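Oligoribonuclease (Colwellia psychrerythraea, PDB 6A4D) hydrolyses very short RNA oligonucleotides, probably as a dimeric 3'-to-5' exonuclease that releases nucleoside monophosphates. Local coordinates at residues L14-I28 with I112-F126. The protein carries 1 engineered substitution. Sequence-based numbering, arbitrary orientation.
Sequences LDLEMTGLEPVEDVI and IGQDRRFINKYMPDF. With 9RC (5'-O-[(S)-hydroxy(4-nitrophenoxy)phosphoryl]thymidine), chain D; 9RC (5'-O-[(S)-hydroxy(4-nitrophenoxy)phosphoryl]thymidine), chain C.
Tyr122 OH donates to Asp26 O at 2.6 Å, coming from above the carbonyl plane, and Lys121, its chain extended beyond CG, brings NZ to Pro23 O at 3.0 Å. These bonds fix the turn that follows strand 11-18 to helix 112-122, which packs across the central sheet of this RNase H-like exonuclease fold. Nearer the nucleotide pocket, Gln114 NE2 reaches Leu21 O at 2.9 Å, with the acceptor in the amide plane, while Gln114 OE1 takes Arg117 NH1 at 2.8 Å in the guanidinium plane. NE2 also donates to a water bound to Gly20 O. With an alanine here in place of Gln114 these hydrogen bonds are gone, which would probably leave Leu21 O without its amide donor and the guanidinium of Arg117 freer to turn. Arg117 forms a weak salt bridge to Glu22 OE2, while Pro23 CD lies over one guanidinium face. Glu22 of the second subunit bonds Asn120, so this corner adjoins the dimer interface. On the pocket side, Met18 N and Glu17 OE1 hold OAK of one bound thymidine ligand, and Leu21 sends CD2 against its base and CD1 against that of the second ligand. Beneath the turn, the Phe118 ring is sandwiched: Met18 CG sits over the centre of one face, 3.6 Å from the ring centroid, and Pro23 CG over the opposite face, toward the rim. Bends at chi2 (85°) and chi3 fold the Met18 chain back across the ring, carrying CE to within 3.4 Å of Phe118 CD1. Back toward the start of the strand, Leu16 CD1 meets Ile119 CD1, and Leu14 CD2 touches the edge of the Phe126 ring at CE2, 3.7 Å away.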
ATOM      1  N   LEU A  14      -4.214  -4.580 -11.253  1.00 32.26           N
ATOM      2  CA  LEU A  14      -4.669  -3.442 -12.007  1.00 35.06           C
ATOM      3  C   LEU A  14      -3.706  -2.311 -12.111  1.00 38.05           C
ATOM      4  O   LEU A  14      -2.716  -2.196 -11.376  1.00 36.47           O
ATOM      5  CB  LEU A  14      -6.001  -2.981 -11.481  1.00 40.82           C
ATOM      6  CG  LEU A  14      -6.159  -2.626 -10.031  1.00 42.26           C
ATOM      7  CD1 LEU A  14      -5.720  -1.208  -9.836  1.00 45.39           C
ATOM      8  CD2 LEU A  14      -7.629  -2.736  -9.637  1.00 45.07           C
ATOM      9  N   ASP A  15      -3.993  -1.445 -13.059  1.00 38.53           N
ATOM     10  CA  ASP A  15      -3.228  -0.232 -13.177  1.00 36.92           C
ATOM     11  C   ASP A  15      -4.170   0.854 -13.619  1.00 36.34           C
ATOM     12  O   ASP A  15      -5.115   0.581 -14.337  1.00 36.55           O
ATOM     13  CB  ASP A  15      -2.070  -0.419 -14.149  1.00 44.25           C
ATOM     14  CG  ASP A  15      -1.231   0.861 -14.340  1.00 49.17           C
ATOM     15  OD1 ASP A  15      -0.724   1.388 -13.316  1.00 46.08           O
ATOM     16  OD2 ASP A  15      -1.106   1.324 -15.512  1.00 56.89           O
ATOM     17  N   LEU A  16      -3.890   2.077 -13.153  1.00 37.02           N
ATOM     18  CA  LEU A  16      -4.697   3.258 -13.424  1.00 38.08           C
ATOM     19  C   LEU A  16      -3.807   4.367 -13.949  1.00 37.64           C
ATOM     20  O   LEU A  16      -2.641   4.470 -13.587  1.00 36.03           O
ATOM     21  CB  LEU A  16      -5.318   3.792 -12.131  1.00 37.95           C
ATOM     22  CG  LEU A  16      -6.437   3.043 -11.415  1.00 40.99           C
ATOM     23  CD1 LEU A  16      -7.141   3.926 -10.389  1.00 43.30           C
ATOM     24  CD2 LEU A  16      -7.475   2.490 -12.346  1.00 42.32           C
ATOM     25  N   GLU A  17      -4.373   5.229 -14.787  1.00 40.46           N
ATOM     26  CA  GLU A  17      -3.756   6.518 -15.076  1.00 37.62           C
ATOM     27  C   GLU A  17      -4.693   7.554 -14.486  1.00 36.73           C
ATOM     28  O   GLU A  17      -5.920   7.341 -14.444  1.00 35.90           O
ATOM     29  CB  GLU A  17      -3.535   6.709 -16.572  1.00 43.14           C
ATOM     30  CG  GLU A  17      -2.665   5.658 -17.277  1.00 47.19           C
ATOM     31  CD  GLU A  17      -1.406   5.302 -16.499  1.00 54.61           C
ATOM     32  OE1 GLU A  17      -0.691   6.234 -16.073  1.00 53.13           O
ATOM     33  OE2 GLU A  17      -1.157   4.093 -16.256  1.00 63.48           O
ATOM     34  N   MET A  18      -4.106   8.638 -13.989  1.00 35.84           N
ATOM     35  CA  MET A  18      -4.842   9.726 -13.381  1.00 41.12           C
ATOM     36  C   MET A  18      -4.327  11.081 -13.948  1.00 44.69           C
ATOM     37  O   MET A  18      -3.426  11.115 -14.773  1.00 43.30           O
ATOM     38  CB  MET A  18      -4.614   9.669 -11.895  1.00 40.75           C
ATOM     39  CG  MET A  18      -4.919   8.340 -11.259  1.00 43.48           C
ATOM     40  SD  MET A  18      -3.579   7.116 -11.290  1.00 41.16           S
ATOM     41  CE  MET A  18      -3.720   6.465  -9.639  1.00 42.90           C
ATOM     42  N   THR A  19      -4.881  12.183 -13.465  1.00 39.84           N
ATOM     43  CA  THR A  19      -4.493  13.540 -13.909  1.00 44.45           C
ATOM     44  C   THR A  19      -3.466  14.109 -12.989  1.00 39.75           C
ATOM     45  O   THR A  19      -3.051  15.261 -13.148  1.00 48.14           O
ATOM     46  CB  THR A  19      -5.691  14.549 -13.902  1.00 41.73           C
ATOM     47  OG1 THR A  19      -6.374  14.490 -12.633  1.00 44.30           O
ATOM     48  CG2 THR A  19      -6.623  14.220 -14.976  1.00 44.36           C
ATOM     49  N   GLY A  20      -3.082  13.348 -11.988  1.00 41.32           N
ATOM     50  CA  GLY A  20      -2.022  13.763 -11.082  1.00 38.83           C
ATOM     51  C   GLY A  20      -1.936  12.806  -9.948  1.00 42.17           C
ATOM     52  O   GLY A  20      -2.601  11.752  -9.976  1.00 40.15           O
ATOM     53  N   LEU A  21      -1.159  13.210  -8.943  1.00 43.41           N
ATOM     54  CA  LEU A  21      -0.859  12.421  -7.754  1.00 43.87           C
ATOM     55  C   LEU A  21      -1.816  12.543  -6.583  1.00 43.09           C
ATOM     56  O   LEU A  21      -1.729  11.756  -5.644  1.00 42.35           O
ATOM     57  CB  LEU A  21       0.538  12.772  -7.230  1.00 43.47           C
ATOM     58  CG  LEU A  21       1.770  12.181  -7.916  1.00 50.31           C
ATOM     59  CD1 LEU A  21       1.751  10.664  -8.170  1.00 48.94           C
ATOM     60  CD2 LEU A  21       1.960  12.892  -9.224  1.00 54.22           C
ATOM     61  N   GLU A  22      -2.698  13.529  -6.599  1.00 48.00           N
ATOM     62  CA  GLU A  22      -3.487  13.875  -5.425  1.00 49.24           C
ATOM     63  C   GLU A  22      -4.979  13.589  -5.652  1.00 51.62           C
ATOM     64  O   GLU A  22      -5.634  14.270  -6.438  1.00 53.85           O
ATOM     65  CB  GLU A  22      -3.212  15.325  -5.025  1.00 52.45           C
ATOM     66  CG  GLU A  22      -2.208  15.452  -3.880  1.00 61.71           C
ATOM     67  CD  GLU A  22      -2.656  14.670  -2.626  1.00 79.19           C
ATOM     68  OE1 GLU A  22      -3.914  14.575  -2.406  1.00 79.90           O
ATOM     69  OE2 GLU A  22      -1.767  14.112  -1.896  1.00 69.58           O
ATOM     70  N   PRO A  23      -5.523  12.568  -4.972  1.00 48.79           N
ATOM     71  CA  PRO A  23      -6.909  12.233  -5.264  1.00 49.33           C
ATOM     72  C   PRO A  23      -7.900  13.327  -4.885  1.00 51.36           C
ATOM     73  O   PRO A  23      -8.994  13.380  -5.461  1.00 47.77           O
ATOM     74  CB  PRO A  23      -7.164  11.012  -4.390  1.00 50.03           C
ATOM     75  CG  PRO A  23      -5.832  10.460  -4.067  1.00 44.66           C
ATOM     76  CD  PRO A  23      -4.938  11.644  -3.985  1.00 46.32           C
ATOM     77  N   VAL A  24      -7.519  14.168  -3.918  1.00 52.47           N
ATOM     78  CA  VAL A  24      -8.337  15.306  -3.495  1.00 57.60           C
ATOM     79  C   VAL A  24      -8.774  16.133  -4.727  1.00 56.54           C
ATOM     80  O   VAL A  24      -9.966  16.371  -4.900  1.00 53.34           O
ATOM     81  CB  VAL A  24      -7.643  16.133  -2.391  1.00 56.75           C
ATOM     82  CG1 VAL A  24      -8.405  17.418  -2.086  1.00 54.83           C
ATOM     83  CG2 VAL A  24      -7.521  15.299  -1.105  1.00 56.47           C
ATOM     84  N   GLU A  25      -7.840  16.427  -5.628  1.00 57.85           N
ATOM     85  CA  GLU A  25      -8.098  17.226  -6.843  1.00 58.22           C
ATOM     86  C   GLU A  25      -8.167  16.435  -8.126  1.00 55.03           C
ATOM     87  O   GLU A  25      -8.840  16.872  -9.045  1.00 61.68           O
ATOM     88  CB  GLU A  25      -6.958  18.243  -7.080  1.00 70.28           C
ATOM     89  CG  GLU A  25      -6.363  18.912  -5.849  1.00 79.50           C
ATOM     90  CD  GLU A  25      -7.385  19.703  -5.048  1.00 80.14           C
ATOM     91  OE1 GLU A  25      -8.566  19.769  -5.450  1.00 81.44           O
ATOM     92  OE2 GLU A  25      -6.996  20.282  -4.010  1.00 89.61           O
ATOM     93  N   ASP A  26      -7.404  15.343  -8.229  1.00 42.72           N
ATOM     94  CA  ASP A  26      -7.265  14.555  -9.470  1.00 40.49           C
ATOM     95  C   ASP A  26      -8.250  13.416  -9.620  1.00 36.56           C
ATOM     96  O   ASP A  26      -8.739  12.888  -8.666  1.00 38.73           O
ATOM     97  CB  ASP A  26      -5.825  13.988  -9.564  1.00 46.36           C
ATOM     98  CG  ASP A  26      -4.791  15.080  -9.581  1.00 49.56           C
ATOM     99  OD1 ASP A  26      -5.076  16.114 -10.239  1.00 58.55           O
ATOM    100  OD2 ASP A  26      -3.750  14.969  -8.896  1.00 49.05           O
ATOM    101  N   VAL A  27      -8.458  13.033 -10.864  1.00 36.70           N
ATOM    102  CA  VAL A  27      -9.483  12.099 -11.309  1.00 37.49           C
ATOM    103  C   VAL A  27      -8.838  11.020 -12.164  1.00 36.99           C
ATOM    104  O   VAL A  27      -7.689  11.153 -12.590  1.00 37.12           O
ATOM    105  CB  VAL A  27     -10.584  12.795 -12.168  1.00 35.46           C
ATOM    106  CG1 VAL A  27     -11.347  13.771 -11.327  1.00 35.06           C
ATOM    107  CG2 VAL A  27     -10.023  13.494 -13.381  1.00 36.24           C
ATOM    108  N   ILE A  28      -9.589   9.953 -12.407  1.00 35.27           N
ATOM    109  CA  ILE A  28      -9.066   8.789 -13.102  1.00 34.65           C
ATOM    110  C   ILE A  28      -9.250   8.923 -14.606  1.00 37.63           C
ATOM    111  O   ILE A  28     -10.374   9.224 -15.078  1.00 38.63           O
ATOM    112  CB  ILE A  28      -9.789   7.511 -12.644  1.00 32.61           C
ATOM    113  CG1 ILE A  28      -9.592   7.316 -11.162  1.00 29.61           C
ATOM    114  CG2 ILE A  28      -9.305   6.316 -13.453  1.00 33.23           C
ATOM    115  CD1 ILE A  28     -10.493   6.232 -10.641  1.00 33.49           C
ATOM    116  N   ILE A 112       0.768  -0.078  -5.588  1.00 28.92           N
ATOM    117  CA  ILE A 112      -0.658  -0.269  -5.806  1.00 30.37           C
ATOM    118  C   ILE A 112      -1.555   0.517  -4.800  1.00 28.94           C
ATOM    119  O   ILE A 112      -2.707   0.839  -5.124  1.00 31.75           O
ATOM    120  CB  ILE A 112      -0.982  -1.780  -5.828  1.00 28.09           C
ATOM    121  CG1 ILE A 112      -2.362  -2.095  -6.386  1.00 28.07           C
ATOM    122  CG2 ILE A 112      -0.901  -2.351  -4.409  1.00 28.70           C
ATOM    123  CD1 ILE A 112      -2.602  -1.697  -7.814  1.00 29.17           C
ATOM    124  N   GLY A 113      -1.026   0.790  -3.612  1.00 29.71           N
ATOM    125  CA  GLY A 113      -1.651   1.627  -2.566  1.00 30.05           C
ATOM    126  C   GLY A 113      -2.054   2.968  -3.168  1.00 35.95           C
ATOM    127  O   GLY A 113      -3.160   3.518  -2.878  1.00 34.48           O
ATOM    128  N   GLN A 114      -1.198   3.501  -4.035  1.00 35.08           N
ATOM    129  CA  GLN A 114      -1.496   4.779  -4.617  1.00 36.41           C
ATOM    130  C   GLN A 114      -2.736   4.688  -5.452  1.00 37.36           C
ATOM    131  O   GLN A 114      -3.613   5.563  -5.361  1.00 34.21           O
ATOM    132  CB  GLN A 114      -0.342   5.307  -5.447  1.00 36.85           C
ATOM    133  CG  GLN A 114      -0.620   6.603  -6.209  1.00 43.13           C
ATOM    134  CD  GLN A 114      -0.854   7.847  -5.327  1.00 41.99           C
ATOM    135  OE1 GLN A 114      -0.644   7.853  -4.114  1.00 42.96           O
ATOM    136  NE2 GLN A 114      -1.238   8.897  -5.955  1.00 36.92           N
ATOM    137  N   ASP A 115      -2.831   3.650  -6.281  1.00 34.56           N
ATOM    138  CA  ASP A 115      -4.051   3.459  -7.107  1.00 34.80           C
ATOM    139  C   ASP A 115      -5.286   3.244  -6.211  1.00 33.68           C
ATOM    140  O   ASP A 115      -6.362   3.663  -6.566  1.00 34.68           O
ATOM    141  CB  ASP A 115      -3.966   2.244  -8.032  1.00 41.25           C
ATOM    142  CG  ASP A 115      -2.745   2.255  -8.977  1.00 45.84           C
ATOM    143  OD1 ASP A 115      -1.590   2.231  -8.479  1.00 53.03           O
ATOM    144  OD2 ASP A 115      -2.960   2.175 -10.213  1.00 47.61           O
ATOM    145  N   ARG A 116      -5.120   2.570  -5.076  1.00 30.68           N
ATOM    146  CA  ARG A 116      -6.248   2.206  -4.236  1.00 31.60           C
ATOM    147  C   ARG A 116      -6.873   3.444  -3.602  1.00 30.55           C
ATOM    148  O   ARG A 116      -8.059   3.452  -3.307  1.00 27.75           O
ATOM    149  CB  ARG A 116      -5.782   1.197  -3.186  1.00 31.62           C
ATOM    150  CG  ARG A 116      -6.772   0.778  -2.123  1.00 30.57           C
ATOM    151  CD  ARG A 116      -6.303  -0.547  -1.515  1.00 36.83           C
ATOM    152  NE  ARG A 116      -7.473  -1.278  -1.121  1.00 42.83           N
ATOM    153  CZ  ARG A 116      -7.617  -2.579  -1.041  1.00 37.34           C
ATOM    154  NH1 ARG A 116      -6.627  -3.426  -1.259  1.00 35.96           N
ATOM    155  NH2 ARG A 116      -8.787  -3.019  -0.638  1.00 42.39           N
ATOM    156  N   ARG A 117      -6.082   4.482  -3.431  1.00 30.47           N
ATOM    157  CA  ARG A 117      -6.597   5.801  -3.044  1.00 34.88           C
ATOM    158  C   ARG A 117      -7.656   6.372  -3.995  1.00 35.46           C
ATOM    159  O   ARG A 117      -8.666   6.947  -3.551  1.00 33.78           O
ATOM    160  CB  ARG A 117      -5.473   6.820  -2.979  1.00 33.18           C
ATOM    161  CG  ARG A 117      -4.502   6.623  -1.857  1.00 36.59           C
ATOM    162  CD  ARG A 117      -3.305   7.571  -2.024  1.00 43.58           C
ATOM    163  NE  ARG A 117      -3.566   8.939  -1.520  1.00 45.69           N
ATOM    164  CZ  ARG A 117      -2.854  10.020  -1.834  1.00 46.78           C
ATOM    165  NH1 ARG A 117      -1.843   9.959  -2.706  1.00 44.48           N
ATOM    166  NH2 ARG A 117      -3.183  11.185  -1.297  1.00 52.51           N
ATOM    167  N   PHE A 118      -7.390   6.304  -5.297  1.00 33.95           N
ATOM    168  CA  PHE A 118      -8.324   6.821  -6.259  1.00 34.62           C
ATOM    169  C   PHE A 118      -9.488   5.816  -6.356  1.00 40.63           C
ATOM    170  O   PHE A 118     -10.635   6.218  -6.549  1.00 33.11           O
ATOM    171  CB  PHE A 118      -7.690   6.967  -7.639  1.00 36.93           C
ATOM    172  CG  PHE A 118      -6.782   8.147  -7.776  1.00 37.95           C
ATOM    173  CD1 PHE A 118      -5.476   8.118  -7.255  1.00 40.39           C
ATOM    174  CD2 PHE A 118      -7.185   9.270  -8.487  1.00 40.74           C
ATOM    175  CE1 PHE A 118      -4.627   9.226  -7.387  1.00 44.50           C
ATOM    176  CE2 PHE A 118      -6.329  10.380  -8.646  1.00 40.69           C
ATOM    177  CZ  PHE A 118      -5.047  10.346  -8.104  1.00 38.68           C
ATOM    178  N   ILE A 119      -9.190   4.500  -6.285  1.00 40.12           N
ATOM    179  CA  ILE A 119     -10.249   3.492  -6.403  1.00 37.77           C
ATOM    180  C   ILE A 119     -11.217   3.697  -5.238  1.00 36.27           C
ATOM    181  O   ILE A 119     -12.441   3.710  -5.421  1.00 38.53           O
ATOM    182  CB  ILE A 119      -9.704   2.052  -6.382  1.00 39.63           C
ATOM    183  CG1 ILE A 119      -8.859   1.763  -7.621  1.00 40.66           C
ATOM    184  CG2 ILE A 119     -10.833   1.021  -6.268  1.00 40.28           C
ATOM    185  CD1 ILE A 119      -9.608   1.393  -8.846  1.00 45.52           C
ATOM    186  N   ASN A 120     -10.658   3.880  -4.054  1.00 32.34           N
ATOM    187  CA  ASN A 120     -11.447   4.079  -2.866  1.00 36.90           C
ATOM    188  C   ASN A 120     -12.318   5.333  -2.968  1.00 37.82           C
ATOM    189  O   ASN A 120     -13.477   5.243  -2.714  1.00 42.63           O
ATOM    190  CB  ASN A 120     -10.580   4.137  -1.590  1.00 36.99           C
ATOM    191  CG  ASN A 120     -11.332   4.701  -0.377  1.00 43.10           C
ATOM    192  OD1 ASN A 120     -11.612   5.913  -0.302  1.00 47.53           O
ATOM    193  ND2 ASN A 120     -11.660   3.841   0.561  1.00 43.90           N
ATOM    194  N   LYS A 121     -11.764   6.491  -3.301  1.00 41.87           N
ATOM    195  CA  LYS A 121     -12.617   7.714  -3.527  1.00 40.55           C
ATOM    196  C   LYS A 121     -13.689   7.588  -4.607  1.00 39.96           C
ATOM    197  O   LYS A 121     -14.849   7.874  -4.361  1.00 50.30           O
ATOM    198  CB  LYS A 121     -11.753   8.912  -3.855  1.00 38.45           C
ATOM    199  CG  LYS A 121     -12.504  10.219  -3.837  1.00 43.57           C
ATOM    200  CD  LYS A 121     -11.559  11.399  -3.841  1.00 45.60           C
ATOM    201  CE  LYS A 121     -12.335  12.671  -4.146  1.00 56.76           C
ATOM    202  NZ  LYS A 121     -11.514  13.906  -3.978  1.00 65.60           N
ATOM    203  N   TYR A 122     -13.298   7.180  -5.804  1.00 37.00           N
ATOM    204  CA  TYR A 122     -14.114   7.299  -6.988  1.00 37.34           C
ATOM    205  C   TYR A 122     -14.834   6.051  -7.462  1.00 38.86           C
ATOM    206  O   TYR A 122     -15.722   6.157  -8.316  1.00 34.89           O
ATOM    207  CB  TYR A 122     -13.242   7.770  -8.140  1.00 38.90           C
ATOM    208  CG  TYR A 122     -12.638   9.151  -7.949  1.00 44.25           C
ATOM    209  CD1 TYR A 122     -13.455  10.289  -7.977  1.00 45.45           C
ATOM    210  CD2 TYR A 122     -11.266   9.322  -7.732  1.00 40.93           C
ATOM    211  CE1 TYR A 122     -12.930  11.560  -7.829  1.00 48.54           C
ATOM    212  CE2 TYR A 122     -10.738  10.593  -7.561  1.00 45.51           C
ATOM    213  CZ  TYR A 122     -11.576  11.711  -7.628  1.00 45.85           C
ATOM    214  OH  TYR A 122     -11.076  12.977  -7.483  1.00 46.74           O
ATOM    215  N   MET A 123     -14.422   4.876  -6.978  1.00 39.81           N
ATOM    216  CA  MET A 123     -15.027   3.583  -7.368  1.00 38.91           C
ATOM    217  C   MET A 123     -15.184   2.682  -6.138  1.00 39.47           C
ATOM    218  O   MET A 123     -14.755   1.527  -6.145  1.00 32.09           O
ATOM    219  CB  MET A 123     -14.153   2.872  -8.380  1.00 41.28           C
ATOM    220  CG  MET A 123     -13.781   3.670  -9.637  1.00 45.72           C
ATOM    221  SD  MET A 123     -12.483   2.875 -10.660  1.00 44.56           S
ATOM    222  CE  MET A 123     -13.411   1.604 -11.545  1.00 43.97           C
ATOM    223  N   PRO A 124     -15.779   3.209  -5.056  1.00 37.92           N
ATOM    224  CA  PRO A 124     -15.812   2.371  -3.837  1.00 44.47           C
ATOM    225  C   PRO A 124     -16.490   0.938  -4.004  1.00 46.74           C
ATOM    226  O   PRO A 124     -16.046  -0.061  -3.337  1.00 39.55           O
ATOM    227  CB  PRO A 124     -16.521   3.284  -2.806  1.00 43.30           C
ATOM    228  CG  PRO A 124     -17.287   4.262  -3.630  1.00 42.54           C
ATOM    229  CD  PRO A 124     -16.496   4.486  -4.871  1.00 42.83           C
ATOM    230  N   ASP A 125     -17.466   0.821  -4.923  1.00 40.02           N
ATOM    231  CA  ASP A 125     -18.130  -0.489  -5.182  1.00 45.22           C
ATOM    232  C   ASP A 125     -17.158  -1.495  -5.735  1.00 40.42           C
ATOM    233  O   ASP A 125     -17.182  -2.667  -5.374  1.00 35.53           O
ATOM    234  CB  ASP A 125     -19.291  -0.382  -6.178  1.00 49.44           C
ATOM    235  CG  ASP A 125     -20.465   0.487  -5.654  1.00 56.30           C
ATOM    236  OD1 ASP A 125     -20.555   0.775  -4.426  1.00 56.41           O
ATOM    237  OD2 ASP A 125     -21.295   0.896  -6.489  1.00 59.70           O
ATOM    238  N   PHE A 126     -16.297  -1.033  -6.628  1.00 39.53           N
ATOM    239  CA  PHE A 126     -15.228  -1.902  -7.125  1.00 33.42           C
ATOM    240  C   PHE A 126     -14.231  -2.227  -5.998  1.00 34.02           C
ATOM    241  O   PHE A 126     -13.860  -3.395  -5.831  1.00 33.69           O
ATOM    242  CB  PHE A 126     -14.634  -1.270  -8.337  1.00 33.47           C
ATOM    243  CG  PHE A 126     -13.547  -2.040  -8.963  1.00 34.46           C
ATOM    244  CD1 PHE A 126     -13.779  -3.309  -9.477  1.00 36.03           C
ATOM    245  CD2 PHE A 126     -12.285  -1.499  -9.059  1.00 34.96           C
ATOM    246  CE1 PHE A 126     -12.770  -4.036 -10.091  1.00 33.93           C
ATOM    247  CE2 PHE A 126     -11.267  -2.213  -9.683  1.00 37.97           C
ATOM    248  CZ  PHE A 126     -11.508  -3.482 -10.199  1.00 36.64           C
TER
HETATM  249  OAJ 9RC D 202       1.382  13.155 -12.247  1.00 58.94           O
HETATM  250  CAE 9RC D 202       2.264  12.298 -12.228  1.00 71.68           C
HETATM  251  NAI 9RC D 202       3.601  12.704 -12.297  1.00 77.77           N
HETATM  252  CAL 9RC D 202       4.633  11.785 -12.280  1.00 76.95           C
HETATM  253  OAS 9RC D 202       5.783  12.195 -12.378  1.00 98.47           O
HETATM  254  CAT 9RC D 202       4.356  10.431 -12.176  1.00 73.85           C
HETATM  255  CAU 9RC D 202       5.402   9.490 -12.162  1.00 70.48           C
HETATM  256  CAF 9RC D 202       3.027  10.050 -12.086  1.00 65.29           C
HETATM  257  NAB 9RC D 202       1.968  10.989 -12.109  1.00 66.38           N
HETATM  258  CAA 9RC D 202       0.523  10.567 -12.014  1.00 57.33           C
HETATM  259  OAC 9RC D 202       0.437   9.227 -11.518  1.00 56.91           O
HETATM  260  CAD 9RC D 202      -0.180  10.545 -13.354  1.00 53.09           C
HETATM  261  CAH 9RC D 202      -0.064   9.104 -13.749  1.00 50.63           C
HETATM  262  OAK 9RC D 202      -1.112   8.674 -14.597  1.00 46.11           O
HETATM  263  CAG 9RC D 202      -0.251   8.416 -12.468  1.00 56.52           C
HETATM  264  CAR 9RC D 202       0.290   6.941 -12.550  1.00 66.67           C
HETATM  265  OAQ 9RC D 202       1.743   6.834 -12.738  1.00 74.46           O
HETATM  266  PAP 9RC D 202       2.412   5.939 -13.970  1.00 83.43           P
HETATM  267  OAO 9RC D 202       2.179   4.469 -13.796  1.00 94.50           O
HETATM  268  OAN 9RC D 202       1.682   6.535 -15.257  1.00 79.32           O
HETATM  269  OAM 9RC D 202       3.951   6.323 -14.224  1.00 92.12           O
HETATM  270  CAV 9RC D 202       5.080   5.611 -13.926  1.00108.86           C
HETATM  271  CAW 9RC D 202       6.231   6.394 -13.784  1.00114.20           C
HETATM  272  CAY 9RC D 202       7.455   5.808 -13.494  1.00119.08           C
HETATM  273  CBA 9RC D 202       7.530   4.421 -13.337  1.00120.80           C
HETATM  274  NBB 9RC D 202       8.723   3.896 -13.065  1.00115.89           N
HETATM  275  OBD 9RC D 202       9.059   3.527 -11.663  1.00 81.96           O
HETATM  276  OBC 9RC D 202       9.696   3.764 -14.203  1.00129.62           O
HETATM  277  CAZ 9RC D 202       6.385   3.613 -13.484  1.00118.00           C
HETATM  278  CAX 9RC D 202       5.156   4.205 -13.781  1.00111.01           C
HETATM  279  OAJ 9RC C 201       2.782   7.827  -6.124  1.00 67.83           O
HETATM  280  CAE 9RC C 201       3.809   8.339  -6.574  1.00 62.54           C
HETATM  281  NAI 9RC C 201       4.349   9.445  -5.938  1.00 57.51           N
HETATM  282  CAL 9RC C 201       5.521  10.039  -6.427  1.00 63.76           C
HETATM  283  OAS 9RC C 201       5.959  11.026  -5.826  1.00 65.90           O
HETATM  284  CAT 9RC C 201       6.162   9.504  -7.554  1.00 56.24           C
HETATM  285  CAU 9RC C 201       7.346  10.060  -8.066  1.00 55.79           C
HETATM  286  CAF 9RC C 201       5.592   8.406  -8.175  1.00 56.34           C
HETATM  287  NAB 9RC C 201       4.407   7.835  -7.662  1.00 56.32           N
HETATM  288  CAA 9RC C 201       3.764   6.683  -8.299  1.00 56.33           C
HETATM  289  OAC 9RC C 201       4.502   5.505  -8.102  1.00 53.38           O
HETATM  290  CAD 9RC C 201       3.746   6.869  -9.795  1.00 57.14           C
HETATM  291  CAH 9RC C 201       3.399   5.504 -10.235  1.00 53.73           C
HETATM  292  OAK 9RC C 201       1.999   5.436 -10.304  1.00 61.61           O
HETATM  293  CAG 9RC C 201       3.933   4.641  -9.102  1.00 49.09           C
HETATM  294  CAR 9RC C 201       5.074   3.840  -9.634  1.00 42.21           C
HETATM  295  OAQ 9RC C 201       5.651   3.196  -8.509  1.00 39.71           O
HETATM  296  PAP 9RC C 201       6.927   2.292  -8.723  1.00 34.48           P
HETATM  297  OAO 9RC C 201       7.118   1.565  -7.306  1.00 38.25           O
HETATM  298  OAN 9RC C 201       8.068   3.222  -8.878  1.00 41.36           O
HETATM  299  OAM 9RC C 201       6.456   1.473  -9.970  1.00 43.76           O
HETATM  300  CAV 9RC C 201       6.902   0.505 -10.863  1.00 69.60           C
HETATM  301  CAW 9RC C 201       5.998   0.033 -11.884  1.00 77.86           C
HETATM  302  CAY 9RC C 201       6.388  -1.009 -12.801  1.00 88.39           C
HETATM  303  CBA 9RC C 201       7.698  -1.578 -12.731  1.00 91.46           C
HETATM  304  NBB 9RC C 201       8.220  -2.584 -13.530  1.00 95.04           N
HETATM  305  OBD 9RC C 201       9.724  -2.515 -14.156  1.00 75.75           O
HETATM  306  OBC 9RC C 201       7.493  -3.743 -13.688  1.00106.14           O
HETATM  307  CAZ 9RC C 201       8.534  -1.075 -11.730  1.00 78.30           C
HETATM  308  CAX 9RC C 201       8.183  -0.068 -10.801  1.00 60.27           C
HETATM  309  O   HOH W   1      -1.567   9.282  -8.880  1.00 42.51           O
HETATM  310  O   HOH W   2       0.374  11.553  -4.046  1.00 61.15           O
HETATM  311  O   HOH W   3     -12.651  15.698  -5.645  1.00 56.24           O